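Local coordinates for protein AlyGC (Glaciecola chathamensis, PDB 5GKD) that degrades the polysaccharide alginate as a lyase of polysaccharide lyase family 6 and binds a calcium ion, at residues 309-314 with 339-344; 364-369 with 381-386; 622-627 with 660-665; 680-685 with 704-709. All blocks are in the same frame, centred on the assembly; numbering follows the deposited sequence.

Interaction 1 of 4, residues 309-314 with 339-344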
loop_
_atom_site.group_PDB
_atom_site.type_symbol
_atom_site.label_atom_id
_atom_site.label_comp_id
_atom_site.label_asym_id
_atom_site.label_seq_id
_atom_site.Cartn_x
_atom_site.Cartn_y
_atom_site.Cartn_z
ATOM N N ALA A 309 33.960 19.732 25.797
ATOM C CA ALA A 309 32.648 20.075 26.332
ATOM C C ALA A 309 32.791 20.761 27.687
ATOM O O ALA A 309 33.714 20.480 28.455
ATOM C CB ALA A 309 31.778 18.827 26.481
ATOM N N LEU A 310 31.865 21.666 27.980
ATOM C CA LEU A 310 31.809 22.361 29.265
ATOM C C LEU A 310 30.382 22.277 29.790
ATOM O O LEU A 310 29.454 22.826 29.183
ATOM C CB LEU A 310 32.255 23.813 29.115
ATOM C CG LEU A 310 32.806 24.635 30.287
ATOM C CD1 LEU A 310 32.099 25.974 30.311
ATOM C CD2 LEU A 310 32.748 23.960 31.652
ATOM N N ILE A 311 30.203 21.592 30.906
ATOM C CA ILE A 311 28.885 21.286 31.455
ATOM C C ILE A 311 28.859 21.855 32.872
ATOM O O ILE A 311 29.378 21.228 33.800
ATOM C CB ILE A 311 28.605 19.774 31.439
ATOM C CG1 ILE A 311 28.813 19.214 30.027
ATOM C CG2 ILE A 311 27.222 19.474 31.947
ATOM C CD1 ILE A 311 28.621 17.726 29.877
ATOM N N GLU A 312 28.279 23.041 33.063
ATOM C CA GLU A 312 28.359 23.652 34.381
ATOM C C GLU A 312 27.041 24.284 34.791
ATOM O O GLU A 312 26.240 24.704 33.958
ATOM C CB GLU A 312 29.506 24.690 34.468
ATOM C CG GLU A 312 29.219 26.020 33.826
ATOM C CD GLU A 312 30.480 26.813 33.505
ATOM O OE1 GLU A 312 31.581 26.459 34.009
ATOM O OE2 GLU A 312 30.353 27.779 32.721
ATOM N N ASN A 313 26.823 24.318 36.103
ATOM C CA ASN A 313 25.667 24.979 36.718
ATOM C C ASN A 313 24.328 24.492 36.171
ATOM O O ASN A 313 23.367 25.251 36.088
ATOM C CB ASN A 313 25.787 26.491 36.588
ATOM C CG ASN A 313 26.889 27.037 37.466
ATOM O OD1 ASN A 313 27.985 27.308 37.003
ATOM N ND2 ASN A 313 26.603 27.164 38.754
ATOM N N ASN A 314 24.238 23.218 35.834
ATOM C CA ASN A 314 22.952 22.623 35.536
ATOM C C ASN A 314 22.355 21.966 36.777
ATOM O O ASN A 314 23.063 21.462 37.653
ATOM C CB ASN A 314 23.104 21.615 34.397
ATOM C CG ASN A 314 23.728 22.245 33.179
ATOM O OD1 ASN A 314 23.101 23.070 32.505
ATOM N ND2 ASN A 314 24.985 21.923 32.924
ATOM N N SER A 339 37.330 17.570 28.458
ATOM C CA SER A 339 36.051 18.138 28.848
ATOM C C SER A 339 36.002 18.394 30.350
ATOM O O SER A 339 36.864 17.947 31.114
ATOM C CB SER A 339 34.912 17.209 28.407
ATOM O OG SER A 339 34.876 17.168 27.000
ATOM N N ASN A 340 34.960 19.111 30.773
ATOM C CA ASN A 340 34.820 19.548 32.160
ATOM C C ASN A 340 33.357 19.591 32.566
ATOM O O ASN A 340 32.535 20.167 31.856
ATOM C CB ASN A 340 35.443 20.933 32.366
ATOM C CG ASN A 340 36.962 20.905 32.290
ATOM O OD1 ASN A 340 37.631 20.605 33.279
ATOM N ND2 ASN A 340 37.506 21.187 31.118
ATOM N N MET A 341 33.047 19.027 33.734
ATOM C CA MET A 341 31.704 19.066 34.306
ATOM C C MET A 341 31.794 19.561 35.751
ATOM O O MET A 341 32.261 18.826 36.630
ATOM C CB MET A 341 31.047 17.688 34.225
ATOM C CG MET A 341 29.643 17.655 34.763
ATOM S SD MET A 341 28.659 16.294 34.105
ATOM C CE MET A 341 27.192 16.464 35.120
ATOM N N ASN A 342 31.326 20.790 36.000
ATOM C CA ASN A 342 31.542 21.488 37.264
ATOM C C ASN A 342 30.267 22.158 37.755
ATOM O O ASN A 342 29.425 22.580 36.960
ATOM C CB ASN A 342 32.592 22.603 37.162
ATOM C CG ASN A 342 33.742 22.246 36.278
ATOM O OD1 ASN A 342 34.404 21.234 36.491
ATOM N ND2 ASN A 342 33.989 23.067 35.265
ATOM N N ASN A 343 30.169 22.304 39.079
ATOM C CA ASN A 343 29.166 23.149 39.733
ATOM C C ASN A 343 27.736 22.760 39.368
ATOM O O ASN A 343 26.830 23.589 39.401
ATOM C CB ASN A 343 29.424 24.625 39.434
ATOM C CG ASN A 343 30.753 25.090 39.982
ATOM O OD1 ASN A 343 31.756 25.101 39.277
ATOM N ND2 ASN A 343 30.771 25.458 41.254
ATOM N N ASN A 344 27.525 21.495 39.037
ATOM C CA ASN A 344 26.195 20.979 38.781
ATOM C C ASN A 344 25.549 20.480 40.074
ATOM O O ASN A 344 26.210 20.236 41.082
ATOM C CB ASN A 344 26.255 19.873 37.726
ATOM C CG ASN A 344 26.796 20.386 36.383
ATOM O OD1 ASN A 344 26.096 21.077 35.652
ATOM N ND2 ASN A 344 28.041 20.083 36.088
HETATM O O HOH W 1 35.691 22.096 28.844
#
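L310, I311 and E312 pair with N340, M341 and N342 as parallel strands. The segment axes approach to 4.7 Å and diverge by 2°. Backbone bonds alternate across the pair: N340 N to A309 O, I311 N to N340 O, N342 N to I311 O and N313 N to N342 O. A309 N donates to S339 OG at 3.0 Å; that hydroxyl also bonds I337. A water bridges A309 O and N340 ND2. The strands belong to successive coils of a right-handed parallel beta-helix, the pectate-lyase-like fold of this family. Where the strands turn, N314 and N344 lie side by side, amide planes 8° apart, as equivalent asparagines in neighbouring coils. N344 OD1 accepts from N314 N at 2.8 Å and N314 ND2 at 3.1 Å. N344 ND2 gives a nearly straight bond to I311 O at 2.9 Å, from above the carbonyl plane and from the face opposite N342 N. The N314 amide also bonds N275 and I272. N313 and N343 also lie side by side, and N313 ND2 bonds G409. On the buried face, M341 CG is anti to its backbone N (chi1 -178°) and packs 4.1 Å from I311 CB.

Interaction 2 of 4, residues 364-369 with 381-386; sequences IKFKDN and KGFEQA
N369 meets G382 and F383 in the last parallel pairing of this run of strands. The touching backbones point the same way to within 11°, and N369 and F383 form the bridge. N369 N donates to G382 O at 3.1 Å. E384 N returns a bond to N369 O at 2.9 Å. The N369 side chain starts with CB over one face of the F383 ring, a CH-pi contact 4.0 Å from the centroid. The ring atom nearest to this CB is F383 CD2. N369 CG lies anti to the carbonyl carbon, beside the backbone N (chi1 -60°), and is 3.7 Å from G382 O. At the tip, ND2 donates to G382 O at 3.2 Å and stands above the rim of the F383 ring. G382 O is thus gripped by N369 N and N369 ND2, from opposite faces of its carbonyl plane. ND2 also bonds M341 O, while OD1 accepts from N344 N. N369 thus carries on to the next coil the row of bonded asparagines N314 and N344, a feature known from parallel beta-helices. Next to it, F366 CD2 comes to 3.4 Å from F383 CE1, with the ring planes inclined at 41°. The outer face carries like charges. K365 NZ and K381 NZ are 4.2 Å apart, and D368 OD1 and E384 OE2 are equally distant; both pairs probably repel mildly. Strand 364-372 runs between strands 339-347 and 383-386. F366 packs on M341 and meets F324 edge-to-face, and F383 rests on I346.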
loop_
_atom_site.group_PDB
_atom_site.type_symbol
_atom_site.label_atom_id
_atom_site.label_comp_id
_atom_site.label_asym_id
_atom_site.label_seq_id
_atom_site.Cartn_x
_atom_site.Cartn_y
_atom_site.Cartn_z
ATOM N N ILE A 364 36.849 13.493 31.009
ATOM C CA ILE A 364 35.969 14.486 31.609
ATOM C C ILE A 364 36.466 14.737 33.028
ATOM O O ILE A 364 36.480 13.816 33.851
ATOM C CB ILE A 364 34.508 14.013 31.646
ATOM C CG1 ILE A 364 33.994 13.577 30.273
ATOM C CG2 ILE A 364 33.625 15.089 32.238
ATOM C CD1 ILE A 364 32.591 13.002 30.347
ATOM N N LYS A 365 36.820 15.976 33.344
ATOM C CA LYS A 365 37.215 16.303 34.706
ATOM C C LYS A 365 36.021 16.876 35.451
ATOM O O LYS A 365 35.386 17.837 35.000
ATOM C CB LYS A 365 38.409 17.261 34.765
ATOM C CG LYS A 365 39.414 16.816 35.879
ATOM C CD LYS A 365 39.966 17.972 36.715
ATOM C CE LYS A 365 40.268 17.549 38.183
ATOM N NZ LYS A 365 41.241 16.418 38.405
ATOM N N PHE A 366 35.710 16.263 36.576
ATOM C CA PHE A 366 34.586 16.636 37.416
ATOM C C PHE A 366 35.107 17.445 38.595
ATOM O O PHE A 366 36.091 17.058 39.224
ATOM C CB PHE A 366 33.853 15.384 37.908
ATOM C CG PHE A 366 33.301 14.511 36.805
ATOM C CD1 PHE A 366 34.093 13.562 36.190
ATOM C CD2 PHE A 366 31.982 14.649 36.389
ATOM C CE1 PHE A 366 33.585 12.758 35.177
ATOM C CE2 PHE A 366 31.471 13.856 35.375
ATOM C CZ PHE A 366 32.265 12.905 34.771
ATOM N N LYS A 367 34.437 18.549 38.900
ATOM C CA LYS A 367 34.833 19.407 40.004
ATOM C C LYS A 367 33.605 20.083 40.592
ATOM O O LYS A 367 32.750 20.568 39.854
ATOM C CB LYS A 367 35.819 20.471 39.539
ATOM C CG LYS A 367 37.134 20.406 40.211
ATOM C CD LYS A 367 38.151 21.174 39.409
ATOM C CE LYS A 367 39.412 21.386 40.252
ATOM N NZ LYS A 367 39.967 20.138 40.868
ATOM N N ASP A 368 33.516 20.095 41.920
ATOM C CA ASP A 368 32.506 20.892 42.617
ATOM C C ASP A 368 31.083 20.570 42.164
ATOM O O ASP A 368 30.275 21.471 41.959
ATOM C CB ASP A 368 32.783 22.387 42.456
ATOM C CG ASP A 368 34.113 22.792 43.049
ATOM O OD1 ASP A 368 34.473 22.246 44.110
ATOM O OD2 ASP A 368 34.814 23.636 42.444
ATOM N N ASN A 369 30.761 19.289 42.008
ATOM C CA ASN A 369 29.378 18.885 41.783
ATOM C C ASN A 369 28.764 18.400 43.088
ATOM O O ASN A 369 29.424 17.719 43.872
ATOM C CB ASN A 369 29.284 17.796 40.716
ATOM C CG ASN A 369 29.846 18.248 39.388
ATOM O OD1 ASN A 369 29.248 19.074 38.696
ATOM N ND2 ASN A 369 31.009 17.723 39.034
ATOM N N LYS A 381 35.777 11.261 42.922
ATOM C CA LYS A 381 36.356 12.597 42.831
ATOM C C LYS A 381 35.433 13.515 42.040
ATOM O O LYS A 381 34.958 13.160 40.962
ATOM C CB LYS A 381 37.732 12.592 42.149
ATOM C CG LYS A 381 38.840 11.804 42.799
ATOM C CD LYS A 381 40.228 12.503 42.692
ATOM C CE LYS A 381 40.452 13.380 41.447
ATOM N NZ LYS A 381 40.626 12.642 40.145
ATOM N N GLY A 382 35.211 14.712 42.568
ATOM C CA GLY A 382 34.450 15.728 41.879
ATOM C C GLY A 382 32.993 15.792 42.256
ATOM O O GLY A 382 32.271 16.644 41.726
ATOM N N PHE A 383 32.532 14.914 43.139
ATOM C CA PHE A 383 31.165 14.952 43.637
ATOM C C PHE A 383 31.203 14.942 45.160
ATOM O O PHE A 383 31.862 14.094 45.763
ATOM C CB PHE A 383 30.349 13.767 43.115
ATOM C CG PHE A 383 30.037 13.836 41.634
ATOM C CD1 PHE A 383 30.973 13.455 40.687
ATOM C CD2 PHE A 383 28.798 14.262 41.201
ATOM C CE1 PHE A 383 30.680 13.500 39.335
ATOM C CE2 PHE A 383 28.493 14.313 39.845
ATOM C CZ PHE A 383 29.432 13.937 38.912
ATOM N N GLU A 384 30.531 15.896 45.782
ATOM C CA GLU A 384 30.386 15.872 47.224
ATOM C C GLU A 384 28.917 15.688 47.556
ATOM O O GLU A 384 28.026 16.030 46.770
ATOM C CB GLU A 384 30.902 17.158 47.878
ATOM C CG GLU A 384 30.514 18.432 47.106
ATOM C CD GLU A 384 31.272 19.655 47.544
ATOM O OE1 GLU A 384 31.268 20.003 48.728
ATOM O OE2 GLU A 384 31.929 20.188 46.671
ATOM N N GLN A 385 28.679 15.151 48.732
ATOM C CA GLN A 385 27.333 14.824 49.155
ATOM C C GLN A 385 26.927 15.697 50.327
ATOM O O GLN A 385 27.747 16.033 51.182
ATOM C CB GLN A 385 27.238 13.361 49.536
ATOM C CG GLN A 385 27.507 12.438 48.385
ATOM C CD GLN A 385 27.317 10.999 48.785
ATOM O OE1 GLN A 385 28.265 10.326 49.173
ATOM N NE2 GLN A 385 26.082 10.527 48.713
ATOM N N ALA A 386 25.647 16.048 50.363
ATOM C CA ALA A 386 25.147 16.898 51.434
ATOM C C ALA A 386 23.676 16.616 51.668
ATOM O O ALA A 386 22.987 16.049 50.819
ATOM C CB ALA A 386 25.353 18.386 51.126
#

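Interaction 3 of 4, residues 622-627 with 660-665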
loop_
_atom_site.group_PDB
_atom_site.type_symbol
_atom_site.label_atom_id
_atom_site.label_comp_id
_atom_site.label_asym_id
_atom_site.label_seq_id
_atom_site.Cartn_x
_atom_site.Cartn_y
_atom_site.Cartn_z
ATOM N N ALA A 622 2.504 -12.705 17.063
ATOM C CA ALA A 622 2.881 -11.388 16.581
ATOM C C ALA A 622 4.124 -11.519 15.720
ATOM O O ALA A 622 5.041 -12.272 16.053
ATOM C CB ALA A 622 3.143 -10.414 17.736
ATOM N N LYS A 623 4.134 -10.799 14.610
ATOM C CA LYS A 623 5.321 -10.605 13.793
ATOM C C LYS A 623 5.549 -9.107 13.774
ATOM O O LYS A 623 4.730 -8.364 13.225
ATOM C CB LYS A 623 5.128 -11.145 12.373
ATOM C CG LYS A 623 4.460 -12.505 12.290
ATOM C CD LYS A 623 4.523 -13.054 10.882
ATOM C CE LYS A 623 4.265 -14.560 10.894
ATOM N NZ LYS A 623 4.338 -15.180 9.558
ATOM N N VAL A 624 6.610 -8.642 14.412
ATOM C CA VAL A 624 6.830 -7.210 14.463
ATOM C C VAL A 624 8.265 -6.905 14.050
ATOM O O VAL A 624 9.209 -7.584 14.471
ATOM C CB VAL A 624 6.437 -6.601 15.826
ATOM C CG1 VAL A 624 5.994 -7.651 16.821
ATOM C CG2 VAL A 624 7.471 -5.697 16.348
ATOM N N TYR A 625 8.412 -5.926 13.156
ATOM C CA TYR A 625 9.637 -5.761 12.394
ATOM C C TYR A 625 10.020 -4.291 12.321
ATOM O O TYR A 625 9.191 -3.444 11.989
ATOM C CB TYR A 625 9.455 -6.356 10.985
ATOM C CG TYR A 625 10.685 -6.321 10.118
ATOM C CD1 TYR A 625 11.030 -5.179 9.397
ATOM C CD2 TYR A 625 11.481 -7.442 9.986
ATOM C CE1 TYR A 625 12.153 -5.154 8.600
ATOM C CE2 TYR A 625 12.593 -7.437 9.193
ATOM C CZ TYR A 625 12.934 -6.293 8.503
ATOM O OH TYR A 625 14.054 -6.312 7.726
ATOM N N ARG A 626 11.268 -3.996 12.650
ATOM C CA ARG A 626 11.853 -2.676 12.434
ATOM C C ARG A 626 13.246 -2.922 11.884
ATOM O O ARG A 626 14.135 -3.368 12.618
ATOM C CB ARG A 626 11.910 -1.845 13.725
ATOM C CG ARG A 626 12.554 -0.458 13.545
ATOM C CD ARG A 626 12.781 0.274 14.879
ATOM N NE ARG A 626 13.801 -0.359 15.722
ATOM C CZ ARG A 626 15.050 0.075 15.844
ATOM N NH1 ARG A 626 15.431 1.157 15.195
ATOM N NH2 ARG A 626 15.916 -0.574 16.614
ATOM N N GLY A 627 13.439 -2.650 10.605
ATOM C CA GLY A 627 14.681 -2.978 9.945
ATOM C C GLY A 627 15.608 -1.796 9.719
ATOM O O GLY A 627 15.200 -0.633 9.706
ATOM N N LEU A 660 6.225 -16.241 17.745
ATOM C CA LEU A 660 6.469 -14.829 17.999
ATOM C C LEU A 660 7.803 -14.505 17.352
ATOM O O LEU A 660 8.810 -15.136 17.688
ATOM C CB LEU A 660 6.509 -14.581 19.498
ATOM C CG LEU A 660 6.537 -13.182 20.082
ATOM C CD1 LEU A 660 5.235 -12.468 19.785
ATOM C CD2 LEU A 660 6.725 -13.291 21.581
ATOM N N ILE A 661 7.838 -13.577 16.401
ATOM C CA ILE A 661 9.117 -13.223 15.798
ATOM C C ILE A 661 9.296 -11.714 15.876
ATOM O O ILE A 661 8.476 -10.945 15.357
ATOM C CB ILE A 661 9.287 -13.747 14.361
ATOM C CG1 ILE A 661 10.667 -13.341 13.843
ATOM C CG2 ILE A 661 8.190 -13.275 13.438
ATOM C CD1 ILE A 661 11.095 -14.057 12.622
ATOM N N LEU A 662 10.366 -11.299 16.538
ATOM C CA LEU A 662 10.588 -9.916 16.923
ATOM C C LEU A 662 11.923 -9.467 16.339
ATOM O O LEU A 662 12.988 -9.904 16.793
ATOM C CB LEU A 662 10.554 -9.782 18.442
ATOM C CG LEU A 662 9.293 -10.364 19.092
ATOM C CD1 LEU A 662 9.285 -10.142 20.599
ATOM C CD2 LEU A 662 8.074 -9.731 18.501
ATOM N N HIS A 663 11.858 -8.591 15.338
ATOM C CA HIS A 663 13.030 -8.083 14.635
ATOM C C HIS A 663 13.137 -6.580 14.876
ATOM O O HIS A 663 12.246 -5.815 14.493
ATOM C CB HIS A 663 12.945 -8.421 13.143
ATOM C CG HIS A 663 14.101 -7.929 12.335
ATOM N ND1 HIS A 663 14.843 -8.762 11.523
ATOM C CD2 HIS A 663 14.628 -6.688 12.181
ATOM C CE1 HIS A 663 15.783 -8.057 10.915
ATOM N NE2 HIS A 663 15.678 -6.797 11.298
ATOM N N GLY A 664 14.240 -6.161 15.494
ATOM C CA GLY A 664 14.461 -4.763 15.772
ATOM C C GLY A 664 13.589 -4.167 16.855
ATOM O O GLY A 664 13.506 -2.942 16.940
ATOM N N THR A 665 12.927 -4.981 17.679
ATOM C CA THR A 665 12.213 -4.443 18.828
ATOM C C THR A 665 13.192 -4.089 19.942
ATOM O O THR A 665 14.114 -4.845 20.248
ATOM C CB THR A 665 11.180 -5.433 19.341
ATOM O OG1 THR A 665 11.819 -6.676 19.631
ATOM C CG2 THR A 665 10.138 -5.664 18.283
#
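Neighbouring coils of the C-terminal parallel beta-helix meet where K623, V624 and Y625 pair with I661, L662 and H663. Backbone bonds of a parallel pair join them: I661 N to A622 O, V624 N to I661 O, H663 N to V624 O and R626 N to H663 O. On one face the rings of Y625 and H663 stack face to face, centroids 4.2 Å apart and planes at 28°. Y625 CE2 lies over the centre of the imidazole, 3.4 Å above its plane. Both CG atoms are anti to their backbone N (chi1 -177° and 180°), which sends the two rings the same way. On the other face V624 meets L662 and T665, but its side chain is modelled eclipsed, so its methyl positions are doubtful. Past the strand, R626 NE donates to G664 O at 2.9 Å, in the guanidinium plane. NH2 adds a weak bond to the same oxygen, and NH1 bonds D630. Y625 OH bonds D598 and, weakly, K655 of the second subunit. H663 ND1 bonds E684. The stacked rings are therefore fixed at their polar ends as well as by their faces, and the carboxylate of E684 may favour a protonated imidazole.

Interaction 4 of 4, residues 680-685 with 704-709; sequences PIIFEL and EPVVRD
I682 and E684 hold R708 over one face of the strand pair 681-685 and 706-709. The tight part is the backbone. V706 N donates to I681 O and F683 N to V706 O, each pair at 2.8 Å and nearly straight. R708 N to F683 O follows at 2.9 Å. The last bond, L685 N to R708 O, stretches to 3.2 Å and bends to 139°. R708 runs extended from CG to NE and lies alongside E684. Its NH1 forms a salt bridge with E684 OE2 at 2.9 Å, in the guanidinium plane and on the anti side of the carboxylate. I682 CG2 covers one guanidinium face, 3.6 Å from the plane and toward its rim. R708 is nevertheless largely solvent-exposed, as are V707 and E704. The contacts of V707 are looser: CG2 stands 4.2 Å from F683 CD2, and CG1 is 4.1 Å from L685 CD1. The other carboxylate oxygen, E684 OE1, bonds H663. Within the chain, strand 706-709 is the outermost of this face of the C-terminal beta-helix. Strand 681-685 lies between it and strand 660-663, while I681 and F683 pack inward against strands 667-676 and 691-700.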
loop_
_atom_site.group_PDB
_atom_site.type_symbol
_atom_site.label_atom_id
_atom_site.label_comp_id
_atom_site.label_asym_id
_atom_site.label_seq_id
_atom_site.Cartn_x
_atom_site.Cartn_y
_atom_site.Cartn_z
ATOM N N PRO A 680 8.686 -21.807 18.473
ATOM C CA PRO A 680 9.485 -21.042 19.441
ATOM C C PRO A 680 9.290 -19.533 19.312
ATOM O O PRO A 680 8.718 -19.013 18.351
ATOM C CB PRO A 680 10.913 -21.439 19.079
ATOM C CG PRO A 680 10.842 -21.744 17.621
ATOM C CD PRO A 680 9.534 -22.442 17.447
ATOM N N ILE A 681 9.768 -18.831 20.334
ATOM C CA ILE A 681 9.984 -17.391 20.277
ATOM C C ILE A 681 11.293 -17.131 19.542
ATOM O O ILE A 681 12.286 -17.824 19.778
ATOM C CB ILE A 681 10.036 -16.808 21.701
ATOM C CG1 ILE A 681 8.707 -16.997 22.419
ATOM C CG2 ILE A 681 10.453 -15.345 21.681
ATOM C CD1 ILE A 681 8.823 -16.710 23.909
ATOM N N ILE A 682 11.320 -16.146 18.645
ATOM C CA ILE A 682 12.539 -15.863 17.891
ATOM C C ILE A 682 12.837 -14.376 17.955
ATOM O O ILE A 682 12.013 -13.554 17.536
ATOM C CB ILE A 682 12.457 -16.318 16.425
ATOM C CG1 ILE A 682 12.211 -17.824 16.328
ATOM C CG2 ILE A 682 13.763 -15.970 15.709
ATOM C CD1 ILE A 682 12.273 -18.368 14.917
ATOM N N PHE A 683 14.017 -14.037 18.466
ATOM C CA PHE A 683 14.511 -12.674 18.492
ATOM C C PHE A 683 15.517 -12.483 17.370
ATOM O O PHE A 683 16.392 -13.331 17.156
ATOM C CB PHE A 683 15.158 -12.339 19.839
ATOM C CG PHE A 683 14.196 -12.355 20.979
ATOM C CD1 PHE A 683 13.363 -11.284 21.205
ATOM C CD2 PHE A 683 14.112 -13.451 21.815
ATOM C CE1 PHE A 683 12.456 -11.306 22.249
ATOM C CE2 PHE A 683 13.213 -13.480 22.855
ATOM C CZ PHE A 683 12.384 -12.407 23.072
ATOM N N GLU A 684 15.368 -11.386 16.645
ATOM C CA GLU A 684 16.345 -10.917 15.678
ATOM C C GLU A 684 16.728 -9.500 16.128
ATOM O O GLU A 684 16.132 -8.501 15.719
ATOM C CB GLU A 684 15.764 -11.000 14.236
ATOM C CG GLU A 684 15.423 -12.441 13.807
ATOM C CD GLU A 684 14.960 -12.580 12.361
ATOM O OE1 GLU A 684 14.499 -11.579 11.780
ATOM O OE2 GLU A 684 15.053 -13.702 11.801
ATOM N N LEU A 685 17.680 -9.419 17.023
ATOM C CA LEU A 685 18.133 -8.175 17.587
ATOM C C LEU A 685 18.981 -7.347 16.646
ATOM O O LEU A 685 19.844 -7.868 16.024
ATOM C CB LEU A 685 18.877 -8.451 18.879
ATOM C CG LEU A 685 18.078 -9.187 19.919
ATOM C CD1 LEU A 685 18.956 -9.743 20.996
ATOM C CD2 LEU A 685 16.934 -8.366 20.481
ATOM N N GLU A 704 13.109 -23.862 23.205
ATOM C CA GLU A 704 13.630 -22.689 23.898
ATOM C C GLU A 704 13.664 -21.493 22.960
ATOM O O GLU A 704 13.806 -21.677 21.748
ATOM C CB GLU A 704 15.056 -22.930 24.409
ATOM C CG GLU A 704 15.171 -23.829 25.598
ATOM C CD GLU A 704 16.498 -24.551 25.612
ATOM O OE1 GLU A 704 17.526 -23.893 25.344
ATOM O OE2 GLU A 704 16.501 -25.780 25.846
ATOM N N PRO A 705 13.578 -20.271 23.485
ATOM C CA PRO A 705 13.675 -19.079 22.629
ATOM C C PRO A 705 14.943 -19.074 21.781
ATOM O O PRO A 705 16.021 -19.452 22.237
ATOM C CB PRO A 705 13.664 -17.931 23.643
ATOM C CG PRO A 705 12.831 -18.463 24.771
ATOM C CD PRO A 705 13.190 -19.925 24.866
ATOM N N VAL A 706 14.798 -18.667 20.523
ATOM C CA VAL A 706 15.916 -18.560 19.588
ATOM C C VAL A 706 16.374 -17.112 19.539
ATOM O O VAL A 706 15.559 -16.211 19.313
ATOM C CB VAL A 706 15.518 -19.035 18.181
ATOM C CG1 VAL A 706 16.658 -18.780 17.207
ATOM C CG2 VAL A 706 15.123 -20.502 18.190
ATOM N N VAL A 707 17.671 -16.880 19.727
ATOM C CA VAL A 707 18.254 -15.551 19.579
ATOM C C VAL A 707 19.192 -15.562 18.380
ATOM O O VAL A 707 20.172 -16.314 18.345
ATOM C CB VAL A 707 18.988 -15.092 20.846
ATOM C CG1 VAL A 707 19.682 -13.766 20.592
ATOM C CG2 VAL A 707 18.012 -14.932 21.975
ATOM N N ARG A 708 18.873 -14.741 17.395
ATOM C CA ARG A 708 19.739 -14.460 16.260
ATOM C C ARG A 708 20.226 -13.024 16.438
ATOM O O ARG A 708 19.427 -12.080 16.406
ATOM C CB ARG A 708 18.980 -14.646 14.945
ATOM C CG ARG A 708 18.193 -15.957 14.859
ATOM C CD ARG A 708 17.209 -15.975 13.671
ATOM N NE ARG A 708 16.584 -17.287 13.515
ATOM C CZ ARG A 708 15.475 -17.535 12.822
ATOM N NH1 ARG A 708 14.828 -16.556 12.204
ATOM N NH2 ARG A 708 15.001 -18.774 12.763
ATOM N N ASP A 709 21.512 -12.823 16.642
ATOM C CA ASP A 709 22.011 -11.467 16.787
ATOM C C ASP A 709 22.561 -11.064 15.460
ATOM O O ASP A 709 23.459 -11.681 14.940
ATOM C CB ASP A 709 23.032 -11.292 17.899
ATOM C CG ASP A 709 23.169 -9.825 18.348
ATOM O OD1 ASP A 709 23.281 -8.950 17.504
ATOM O OD2 ASP A 709 23.198 -9.534 19.542
#

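Overall arrangement
From the N terminus, interaction 1 comes first and closes a coil of 24 intervening residues. Interaction 2 then closes a shorter loop of 11. Interaction 3 spans 32 residues and interaction 4 spans 18. All four are in series; none nests or crosses. Interactions 1 and 2 touch, with centres 10 Å apart, because strands 339-347 and 364-372 are neighbours. They tie the last coils of the first beta-helix together. Interactions 3 and 4 are also 10 Å apart between centres and touch through strands 660-663 and 681-685 of the second beta-helix. The two pairs stay separate: the nearest atoms of interactions 1 and 3 are about 26 Å apart.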